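Local coordinates for catalase (Pseudomonas syringae, PDB 1M7S), which decomposes hydrogen peroxide into water and oxygen with a haem cofactor, protecting the cell from the oxidant's toxicity, at the interface of chains A and B and the interface of chains A and C. Numbering follows the deposited sequence. Chains: chain A/B/C, Catalase.

Contact 1: the interface of chains A and B. Residues chain A 35, 38-39, 42; chain B 134, 138, 327, 330, 334.
The ring of B:Phe330 packs against side chains of helix 32-41 of chain A and is met there on a face and at its rim. Over one face sits the methyl CD1 of A:Leu35, in CH-pi contact 3.7 Å from the ring centroid and displaced toward the rim. In the plane of the ring, A:Gln39 CG touches the tip carbon CZ of B:Phe330 at 3.5 Å. A:Leu38 slides past the ring in the opposite direction, its CD1 near CD2 of B:Phe330, while its other methyl, CD2, reaches CG of B:Pro138 at 3.9 Å.

Beyond the ring the contact turns polar. The amide NE2 of A:Gln39 donates a hydrogen bond of 3.0 Å to OD1 of B:Asp334, nearly straight at 164°; the acceptor lies in the amide plane, but the donor stands above the carboxylate plane. The other carboxylate oxygen, OD2 of B:Asp334, is only 2.6 Å from OD1 of A:Asp42. Two carboxylates so close suggest that one is protonated and that they share a proton, although the hydrogen itself is not seen.

B:Asp334, one helical turn on from B:Phe330, lays its CB against the opposite face of the ring, so the aromatic group is held between A:Leu35 and its own helix. Both carry CG anti to the backbone N (chi1 172° and 179°), so they leave their helix in the same sense, toward chain A. Helix 32-41 of chain A thus lies against helix 323-339 of chain B, which supplies the proximal haem tyrosine, B:Tyr332.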
# COMPACT_ATOMS: atom_id res chain seq x y z
N LEU A 35 -10.74 -7.81 -17.85
CA LEU A 35 -10.57 -7.43 -16.46
C LEU A 35 -9.13 -7.55 -15.99
O LEU A 35 -8.64 -6.61 -15.34
CB LEU A 35 -11.42 -8.31 -15.50
CG LEU A 35 -12.90 -7.96 -15.25
CD1 LEU A 35 -13.02 -6.75 -14.34
CD2 LEU A 35 -13.65 -7.64 -16.51
N LEU A 38 -7.10 -4.66 -17.59
CA LEU A 38 -7.42 -3.35 -16.99
C LEU A 38 -6.90 -3.28 -15.55
O LEU A 38 -6.30 -2.26 -15.21
CB LEU A 38 -8.91 -3.04 -17.10
CG LEU A 38 -9.46 -2.73 -18.51
CD1 LEU A 38 -10.96 -2.47 -18.41
CD2 LEU A 38 -8.72 -1.51 -19.06
N GLN A 39 -7.03 -4.34 -14.77
CA GLN A 39 -6.53 -4.24 -13.37
C GLN A 39 -5.05 -4.08 -13.32
O GLN A 39 -4.49 -3.39 -12.44
CB GLN A 39 -7.05 -5.45 -12.57
CG GLN A 39 -8.54 -5.31 -12.30
CD GLN A 39 -9.01 -6.12 -11.08
OE1 GLN A 39 -9.05 -7.37 -11.09
NE2 GLN A 39 -9.43 -5.41 -10.03
N ASP A 42 -4.26 -0.49 -14.42
CA ASP A 42 -4.74 0.44 -13.40
C ASP A 42 -3.79 0.56 -12.21
O ASP A 42 -3.92 1.46 -11.38
CB ASP A 42 -6.12 -0.06 -12.89
CG ASP A 42 -7.28 0.16 -13.84
OD1 ASP A 42 -8.42 -0.36 -13.66
OD2 ASP A 42 -7.12 0.87 -14.85
N ALA B 134 -12.61 -0.91 -25.10
CA ALA B 134 -11.71 -0.70 -23.97
C ALA B 134 -10.66 -1.79 -23.77
O ALA B 134 -9.64 -1.54 -23.10
CB ALA B 134 -12.57 -0.52 -22.71
N PRO B 138 -5.10 -0.33 -22.72
CA PRO B 138 -3.76 -0.55 -22.17
C PRO B 138 -2.77 -0.59 -23.34
O PRO B 138 -1.75 0.12 -23.27
CB PRO B 138 -3.82 -1.84 -21.31
CG PRO B 138 -5.32 -1.90 -21.00
CD PRO B 138 -6.02 -1.38 -22.26
N GLY B 327 -15.81 -0.26 -20.70
CA GLY B 327 -14.65 -0.54 -19.84
C GLY B 327 -14.31 0.61 -18.91
O GLY B 327 -13.80 0.42 -17.78
N PHE B 330 -15.70 0.39 -15.38
CA PHE B 330 -14.89 -0.34 -14.41
C PHE B 330 -13.57 0.31 -14.01
O PHE B 330 -13.19 0.38 -12.83
CB PHE B 330 -14.56 -1.74 -15.07
CG PHE B 330 -13.56 -2.51 -14.21
CD1 PHE B 330 -13.94 -3.04 -13.00
CD2 PHE B 330 -12.23 -2.63 -14.63
CE1 PHE B 330 -13.03 -3.69 -12.20
CE2 PHE B 330 -11.30 -3.32 -13.85
CZ PHE B 330 -11.69 -3.86 -12.62
N ASP B 334 -11.75 1.27 -10.30
CA ASP B 334 -10.73 0.28 -9.94
C ASP B 334 -9.41 0.98 -9.68
O ASP B 334 -8.75 0.73 -8.65
CB ASP B 334 -10.63 -0.74 -11.09
CG ASP B 334 -9.55 -1.77 -10.78
OD1 ASP B 334 -9.71 -2.48 -9.77
OD2 ASP B 334 -8.55 -1.79 -11.54

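Contact 2: the interface of chains A and C. Residues chain A 116, 118, 311-315; chain C 6, 8, 10, 32.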
# COMPACT_ATOMS: atom_id res chain seq x y z
N ASP A 116 32.11 -6.82 -1.11
CA ASP A 116 31.75 -6.80 0.27
C ASP A 116 30.28 -6.35 0.49
O ASP A 116 29.88 -6.21 1.64
CB ASP A 116 32.53 -5.77 1.12
CG ASP A 116 34.01 -5.73 1.02
OD1 ASP A 116 34.61 -6.76 0.62
OD2 ASP A 116 34.56 -4.64 1.38
N ASN A 118 26.75 -3.95 -1.38
CA ASN A 118 26.53 -2.71 -2.16
C ASN A 118 26.78 -1.47 -1.30
O ASN A 118 26.28 -1.37 -0.20
CB ASN A 118 25.12 -2.63 -2.74
CG ASN A 118 24.78 -3.74 -3.72
OD1 ASN A 118 25.66 -4.46 -4.22
ND2 ASN A 118 23.48 -3.82 -4.00
N ALA A 311 22.72 4.66 3.72
CA ALA A 311 22.77 3.58 4.66
C ALA A 311 23.40 2.32 4.01
O ALA A 311 23.69 1.43 4.80
CB ALA A 311 21.40 3.20 5.20
N ASN A 312 23.50 2.20 2.70
CA ASN A 312 24.07 0.97 2.15
C ASN A 312 25.61 1.18 2.22
O ASN A 312 26.17 1.87 1.37
CB ASN A 312 23.60 0.74 0.72
CG ASN A 312 22.16 0.30 0.63
OD1 ASN A 312 21.68 -0.43 1.50
ND2 ASN A 312 21.41 0.70 -0.41
N LEU A 313 26.19 0.66 3.27
CA LEU A 313 27.61 0.81 3.58
C LEU A 313 28.30 -0.55 3.66
O LEU A 313 27.62 -1.55 3.85
CB LEU A 313 27.73 1.38 5.02
CG LEU A 313 27.26 2.84 5.14
CD1 LEU A 313 26.95 3.17 6.60
CD2 LEU A 313 28.29 3.77 4.52
N VAL A 314 29.61 -0.51 3.49
CA VAL A 314 30.38 -1.79 3.62
C VAL A 314 31.40 -1.51 4.72
O VAL A 314 31.82 -0.36 4.95
CB VAL A 314 30.98 -2.10 2.26
CG1 VAL A 314 29.92 -2.45 1.20
CG2 VAL A 314 31.79 -0.95 1.67
N PRO A 315 31.97 -2.54 5.30
CA PRO A 315 33.01 -2.43 6.33
C PRO A 315 34.14 -1.62 5.75
O PRO A 315 34.59 -1.87 4.63
CB PRO A 315 33.38 -3.88 6.69
CG PRO A 315 32.05 -4.59 6.41
CD PRO A 315 31.60 -3.95 5.09
N ARG C 6 23.59 -7.86 6.27
CA ARG C 6 22.46 -6.94 6.11
C ARG C 6 21.86 -7.22 4.73
O ARG C 6 22.43 -7.99 3.94
CB ARG C 6 22.94 -5.47 6.21
CG ARG C 6 23.39 -5.24 7.65
CD ARG C 6 23.31 -3.78 8.08
NE ARG C 6 23.95 -2.95 7.12
CZ ARG C 6 25.11 -2.51 6.73
NH1 ARG C 6 25.08 -1.72 5.62
NH2 ARG C 6 26.21 -2.79 7.39
N ASN C 8 22.03 -5.51 2.04
CA ASN C 8 22.91 -5.11 0.99
C ASN C 8 24.10 -6.10 0.87
O ASN C 8 24.98 -5.77 0.09
CB ASN C 8 23.52 -3.71 1.05
CG ASN C 8 24.48 -3.55 2.24
OD1 ASN C 8 24.33 -4.21 3.26
ND2 ASN C 8 25.51 -2.72 2.08
N ALA C 10 26.36 -6.62 3.18
CA ALA C 10 27.51 -6.35 4.09
C ALA C 10 27.46 -7.20 5.36
O ALA C 10 26.43 -7.33 5.98
CB ALA C 10 27.51 -4.88 4.49
N VAL C 32 22.77 1.18 11.31
CA VAL C 32 21.95 0.69 10.19
C VAL C 32 21.47 -0.75 10.36
O VAL C 32 20.38 -1.03 9.85
CB VAL C 32 22.73 0.88 8.88
CG1 VAL C 32 23.00 2.40 8.70
CG2 VAL C 32 24.05 0.12 8.92
O HOH W 1 22.15 -1.23 5.72
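C:Asn8 adopts the crowded first torsion, with CG between its backbone N and carbonyl carbon (chi1 66°), and this turns its amide toward chain A. C:Arg6 keeps CG beside the backbone N but bends at chi3 (-50°), curling its guanidinium toward the carbonyl of A:Leu313, which the amide of C:Asn8 also reaches. That oxygen, A:Leu313 O, accepts from C:Asn8 ND2 at 3.0 Å and from C:Arg6 NH1 at 3.1 Å, both donors lying above the carbonyl plane.

The same ND2 of C:Asn8 spends another hydrogen on A:Asn118 O, 2.8 Å away and in that carbonyl's plane. Backbone pairing closes the clasp: A:Asn118 N donates to C:Asn8 O at 2.9 Å. A:Leu313 O and A:Asn118 O both lie close to the amide plane of C:Asn8, so the flat group is fixed in rotation. Its own oxygen, OD1, turns back to receive C:Ala10 N. The N-terminal arm of chain C is thereby pinned to strand 117-124 and a loop of chain A, at a subunit interface of the catalase tetramer.

C:Val32 CG2 lies over the centre of the C:Arg6 guanidinium, and its other methyl, CG1, packs against A:Ala311 CB. Water 1 joins NE and NH1 of C:Arg6 to the carbonyl of A:Ala311, with C:Arg6 NE 2.9 Å from the water oxygen.

Contact 3: the interface of chains A and C. Residues chain A 337, 342-343, 345, 360; chain C 7, 36, 39-40, 43.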
# COMPACT_ATOMS: atom_id res chain seq x y z
N MET A 337 11.25 1.94 1.90
CA MET A 337 10.33 0.95 2.47
C MET A 337 8.93 1.28 1.96
O MET A 337 8.09 0.38 1.84
CB MET A 337 10.39 0.99 3.98
CG MET A 337 11.68 0.41 4.60
SD MET A 337 11.54 -1.36 4.84
CE MET A 337 13.23 -1.89 4.99
N ALA A 342 8.86 -3.35 1.70
CA ALA A 342 9.81 -4.06 2.56
C ALA A 342 10.76 -4.93 1.77
O ALA A 342 11.94 -5.03 2.11
CB ALA A 342 9.02 -4.89 3.58
N ASN A 343 10.32 -5.54 0.65
CA ASN A 343 11.21 -6.40 -0.15
C ASN A 343 11.92 -5.68 -1.27
O ASN A 343 12.46 -6.25 -2.23
CB ASN A 343 10.33 -7.60 -0.66
CG ASN A 343 10.11 -8.54 0.54
OD1 ASN A 343 11.11 -8.96 1.17
ND2 ASN A 343 8.90 -8.88 0.93
N LEU A 345 14.80 -4.19 -1.57
CA LEU A 345 16.21 -4.50 -1.79
C LEU A 345 16.42 -5.89 -2.38
O LEU A 345 17.56 -6.14 -2.78
CB LEU A 345 17.04 -4.36 -0.52
CG LEU A 345 16.99 -2.99 0.16
CD1 LEU A 345 18.21 -2.85 1.07
CD2 LEU A 345 16.86 -1.84 -0.81
N ASN A 360 15.70 -11.61 8.19
CA ASN A 360 14.63 -10.67 7.78
C ASN A 360 13.63 -11.48 6.97
O ASN A 360 14.08 -12.22 6.09
CB ASN A 360 15.17 -9.48 7.01
CG ASN A 360 16.11 -8.60 7.82
OD1 ASN A 360 15.94 -8.46 9.03
ND2 ASN A 360 17.11 -7.98 7.23
N ASP C 7 20.80 -6.53 4.35
CA ASP C 7 20.17 -6.80 3.04
C ASP C 7 21.01 -6.38 1.87
O ASP C 7 20.80 -6.82 0.72
CB ASP C 7 18.75 -6.20 3.03
CG ASP C 7 17.80 -6.86 4.02
OD1 ASP C 7 18.05 -7.99 4.53
OD2 ASP C 7 16.72 -6.29 4.32
N GLN C 36 17.56 -1.45 10.00
CA GLN C 36 17.07 -2.34 8.94
C GLN C 36 16.40 -3.58 9.53
O GLN C 36 15.37 -3.96 8.93
CB GLN C 36 18.21 -2.69 7.99
CG GLN C 36 17.80 -3.72 6.93
CD GLN C 36 18.93 -3.95 5.96
OE1 GLN C 36 19.69 -4.90 6.15
NE2 GLN C 36 18.99 -3.07 4.95
N GLN C 39 12.99 -2.15 10.67
CA GLN C 39 12.06 -1.76 9.58
C GLN C 39 11.50 -2.97 8.85
O GLN C 39 10.32 -2.89 8.42
CB GLN C 39 12.64 -0.76 8.60
CG GLN C 39 12.89 0.58 9.32
CD GLN C 39 12.99 1.77 8.39
OE1 GLN C 39 13.95 1.91 7.62
NE2 GLN C 39 11.95 2.63 8.42
N ARG C 40 12.31 -4.01 8.62
CA ARG C 40 11.76 -5.21 7.98
C ARG C 40 10.76 -5.89 8.88
O ARG C 40 9.67 -6.33 8.49
CB ARG C 40 12.91 -6.19 7.62
CG ARG C 40 13.75 -5.69 6.45
CD ARG C 40 13.02 -5.85 5.15
NE ARG C 40 12.45 -7.14 4.87
CZ ARG C 40 12.97 -8.18 4.25
NH1 ARG C 40 12.28 -9.31 4.11
NH2 ARG C 40 14.21 -8.12 3.77
N ARG C 43 7.24 -4.55 8.98
CA ARG C 43 6.45 -4.64 7.76
C ARG C 43 6.27 -6.10 7.33
O ARG C 43 5.91 -6.43 6.20
CB ARG C 43 7.21 -3.90 6.62
CG ARG C 43 7.26 -2.40 6.91
CD ARG C 43 8.10 -1.57 5.92
NE ARG C 43 7.85 -0.14 6.26
CZ ARG C 43 8.33 0.41 7.37
NH1 ARG C 43 9.14 -0.27 8.19
NH2 ARG C 43 7.96 1.67 7.67
O HOH W 2 19.47 -6.41 8.38
O HOH W 3 18.77 -8.05 -0.72
O HOH W 4 13.85 -11.47 3.00
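C:Arg40 and A:Asn360 cross at about a right angle, and CB of A:Asn360 rests over one face of the guanidinium, 3.6 Å above its plane and toward the rim. The arginine is folded by bends at chi2 (-75°) and chi3 (-50°), which bring its head between A:Asn360 and A:Asn343. A:Asn343 OD1 comes near NH1 of C:Arg40, but the N-H points away, so this is a polar contact without a hydrogen bond. That NH1 instead meets water 4 at 2.9 Å, and the water passes the link to the carbonyl of A:Asn360.

The amide of A:Asn360 stands almost perpendicular to the carboxylate of C:Asp7, with 88° between their planes. Its ND2 donates to C:Asp7 OD1 at 2.9 Å, from above the carboxylate. C:Arg40 NH2 forms a salt bridge of 3.2 Å with the other oxygen, OD2 of C:Asp7, so both oxygens of the acid are engaged. C:Gln36 OE1 takes the backbone N of C:Asp7 at 2.7 Å and also holds water 2, which connects to ND2 of A:Asn360.

On the other flank the contact runs through aliphatic parts. A:Met337 crosses the extended C:Arg43 obliquely, SD lying 3.6 Å from its CD. The methyl CE of A:Met337 reaches C:Gln39 CB, and A:Ala342 CB meets C:Arg43 CB at 3.7 Å. C:Arg43 NH1 hydrogen-bonds to an in-plane lone pair of C:Gln39 O, which steadies the guanidinium. Together these groups fasten the N-terminal arm and helix 32-41 of chain C onto chain A, joining two subunits of the catalase tetramer.

Contact 4: the interface of chains A and B. Residues chain A 14-18, 31, 33-34, 37; chain B 133-136, 323, 403-404.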
# COMPACT_ATOMS: atom_id res chain seq x y z
N ASP A 14 -9.19 -13.72 -28.25
CA ASP A 14 -9.42 -12.50 -29.03
C ASP A 14 -8.94 -11.32 -28.16
O ASP A 14 -9.40 -11.14 -27.04
CB ASP A 14 -10.87 -12.34 -29.44
CG ASP A 14 -11.23 -11.19 -30.35
OD1 ASP A 14 -10.46 -10.21 -30.51
OD2 ASP A 14 -12.32 -11.20 -30.98
N ASN A 15 -7.93 -10.61 -28.67
CA ASN A 15 -7.44 -9.47 -27.87
C ASN A 15 -7.95 -8.14 -28.39
O ASN A 15 -7.37 -7.07 -28.08
CB ASN A 15 -5.89 -9.51 -27.87
CG ASN A 15 -5.28 -8.62 -26.83
OD1 ASN A 15 -5.76 -8.62 -25.69
ND2 ASN A 15 -4.24 -7.89 -27.22
N GLN A 16 -8.85 -8.16 -29.39
CA GLN A 16 -9.34 -6.95 -30.01
C GLN A 16 -10.76 -6.59 -29.64
O GLN A 16 -11.08 -5.42 -29.83
CB GLN A 16 -9.29 -6.99 -31.56
CG GLN A 16 -8.03 -7.69 -32.08
CD GLN A 16 -6.73 -7.13 -31.56
OE1 GLN A 16 -6.59 -5.93 -31.32
NE2 GLN A 16 -5.76 -8.04 -31.35
N ASN A 17 -11.57 -7.55 -29.21
CA ASN A 17 -12.95 -7.26 -28.87
C ASN A 17 -13.30 -7.79 -27.49
O ASN A 17 -12.96 -8.94 -27.14
CB ASN A 17 -13.88 -8.06 -29.87
CG ASN A 17 -13.62 -7.57 -31.28
OD1 ASN A 17 -13.88 -6.41 -31.61
ND2 ASN A 17 -13.03 -8.43 -32.09
N SER A 18 -13.97 -6.97 -26.67
CA SER A 18 -14.44 -7.47 -25.39
C SER A 18 -15.62 -8.42 -25.64
O SER A 18 -16.28 -8.35 -26.71
CB SER A 18 -15.08 -6.30 -24.56
OG SER A 18 -14.02 -5.31 -24.41
N ASP A 31 -15.56 -11.56 -18.73
CA ASP A 31 -14.46 -11.42 -19.66
C ASP A 31 -13.19 -11.24 -18.81
O ASP A 31 -12.67 -10.12 -18.62
CB ASP A 31 -14.63 -10.21 -20.57
CG ASP A 31 -13.61 -10.26 -21.69
OD1 ASP A 31 -13.90 -9.66 -22.74
OD2 ASP A 31 -12.52 -10.89 -21.53
N GLN A 33 -10.05 -11.71 -19.61
CA GLN A 33 -8.93 -11.03 -20.26
C GLN A 33 -9.13 -9.52 -20.14
O GLN A 33 -8.16 -8.78 -19.81
CB GLN A 33 -8.71 -11.45 -21.71
CG GLN A 33 -7.84 -10.53 -22.60
CD GLN A 33 -6.36 -10.67 -22.26
OE1 GLN A 33 -6.04 -11.20 -21.19
NE2 GLN A 33 -5.44 -10.22 -23.10
N LEU A 34 -10.33 -9.04 -20.47
CA LEU A 34 -10.53 -7.59 -20.30
C LEU A 34 -10.18 -7.15 -18.87
O LEU A 34 -9.44 -6.16 -18.65
CB LEU A 34 -11.98 -7.23 -20.64
CG LEU A 34 -12.44 -5.81 -20.35
CD1 LEU A 34 -11.69 -4.83 -21.28
CD2 LEU A 34 -13.94 -5.73 -20.60
N LYS A 37 -6.28 -7.29 -17.88
CA LYS A 37 -5.50 -6.26 -18.52
C LYS A 37 -5.83 -4.91 -17.88
O LYS A 37 -4.86 -4.20 -17.67
CB LYS A 37 -5.80 -6.06 -20.03
CG LYS A 37 -5.48 -7.24 -20.89
CD LYS A 37 -5.93 -6.97 -22.32
CE LYS A 37 -5.09 -5.93 -23.05
NZ LYS A 37 -5.47 -5.98 -24.52
N ASP B 133 -12.87 0.08 -28.41
CA ASP B 133 -13.16 -1.05 -27.51
C ASP B 133 -12.18 -0.90 -26.36
O ASP B 133 -11.01 -0.75 -26.64
CB ASP B 133 -13.10 -2.41 -28.23
CG ASP B 133 -13.64 -3.53 -27.34
OD1 ASP B 133 -13.24 -3.62 -26.15
OD2 ASP B 133 -14.53 -4.35 -27.74
N ALA B 134 -12.61 -0.91 -25.10
CA ALA B 134 -11.71 -0.70 -23.97
C ALA B 134 -10.66 -1.79 -23.77
O ALA B 134 -9.64 -1.54 -23.10
CB ALA B 134 -12.57 -0.52 -22.71
N ILE B 135 -10.83 -2.94 -24.41
CA ILE B 135 -9.83 -4.01 -24.33
C ILE B 135 -8.52 -3.59 -24.97
O ILE B 135 -7.48 -4.14 -24.60
CB ILE B 135 -10.40 -5.34 -24.92
CG1 ILE B 135 -9.52 -6.54 -24.48
CG2 ILE B 135 -10.46 -5.30 -26.44
CD1 ILE B 135 -10.38 -7.81 -24.51
N LYS B 136 -8.49 -2.60 -25.86
CA LYS B 136 -7.28 -2.05 -26.43
C LYS B 136 -6.71 -0.84 -25.69
O LYS B 136 -5.66 -0.38 -26.14
CB LYS B 136 -7.58 -1.57 -27.85
CG LYS B 136 -8.15 -2.57 -28.84
CD LYS B 136 -7.46 -3.92 -28.73
CE LYS B 136 -5.98 -3.76 -29.15
NZ LYS B 136 -5.32 -5.06 -28.77
N ARG B 323 -18.76 0.23 -26.46
CA ARG B 323 -17.80 -0.68 -25.89
C ARG B 323 -16.58 0.01 -25.29
O ARG B 323 -15.89 -0.64 -24.47
CB ARG B 323 -17.36 -1.73 -26.95
CG ARG B 323 -18.59 -2.44 -27.52
CD ARG B 323 -18.13 -3.48 -28.56
NE ARG B 323 -19.31 -4.13 -29.15
CZ ARG B 323 -19.24 -4.93 -30.19
NH1 ARG B 323 -18.06 -5.19 -30.77
NH2 ARG B 323 -20.37 -5.48 -30.67
N GLN B 403 -17.55 -12.25 -29.32
CA GLN B 403 -16.30 -11.47 -29.40
C GLN B 403 -16.11 -11.10 -30.87
O GLN B 403 -15.47 -11.84 -31.64
CB GLN B 403 -15.13 -12.29 -28.88
CG GLN B 403 -15.11 -12.62 -27.38
CD GLN B 403 -14.02 -13.67 -27.13
OE1 GLN B 403 -14.18 -14.83 -27.52
NE2 GLN B 403 -12.94 -13.23 -26.48
N ALA B 404 -16.72 -10.00 -31.30
CA ALA B 404 -16.64 -9.63 -32.72
C ALA B 404 -16.76 -8.13 -32.86
O ALA B 404 -17.53 -7.47 -32.13
CB ALA B 404 -17.82 -10.33 -33.45
O HOH W 5 -15.21 -4.69 -30.23
O HOH W 6 -18.18 -8.31 -29.04
O HOH W 7 -12.53 -10.76 -25.08
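The N-terminal arm of chain A, residues 14-18, together with the first half of helix 32-41, closes round the short 3-10 helix 134-136 of chain B. B:Ile135 is wedged into the grip: its CG2 packs by the backbone of A:Gln16 and A:Asn17, while A:Leu34 CD1 touches its CA at 3.7 Å. Its carbonyl oxygen takes A:Lys37 NZ at 2.7 Å, with the donor in the carbonyl plane. A:Asn15 OD1 also receives that ammonium, and A:Gln33 NE2 besides, which steadies the lysine tip.

B:Asp133 clasps A:Ser18 with both oxygens. OD1 uses its syn lone pair for A:Ser18 OG at 2.6 Å and its anti one for the backbone N of B:Ile135; OD2 accepts A:Ser18 N at 2.9 Å from above the carboxylate plane, in a bond of 169°. Water 5 links OD2 of B:Asp133 to A:Asn17 OD1 and B:Arg323 NH1.

B:Lys136 bends at chi2 and chi3 to set NZ 2.9 Å from A:Asn15 O, with a weak bond to A:Gln16 OE1. NZ of B:Lys136 and NZ of A:Lys37 are 4.4 Å apart, a like-charge approach that the surrounding oxygens may ease. Within the arm, A:Asp14 shapes the turn: OD1 accepts from the N-H groups of A:Gln16 and A:Asn17, and OD2 takes A:Asn17 ND2. The arm so held runs between the 3-10 helix 134-136 and the segment B:Gln403-B:Ala404, by the start of helix 323-339.

Contact 1 and contact 4 are neighbours, their C-alpha centres about 10 Å apart; they share B:Ala134 and use helices 32-41 and 323-339. Contact 2 and contact 3 lie about 14 Å apart and again join the N-terminal arm and helix 32-41 of one chain, here C, to the next; helix 323-339 also enters contact 3, so both helices recur in both interfaces. Contact 1 is about 31 Å from contact 3, and contact 2 about 48 Å from contact 4. Each subunit thus touches two partners through one N-terminal region, tying the tetramer together. Contact 1 lies about 14 Å from B:His52, a catalytic residue.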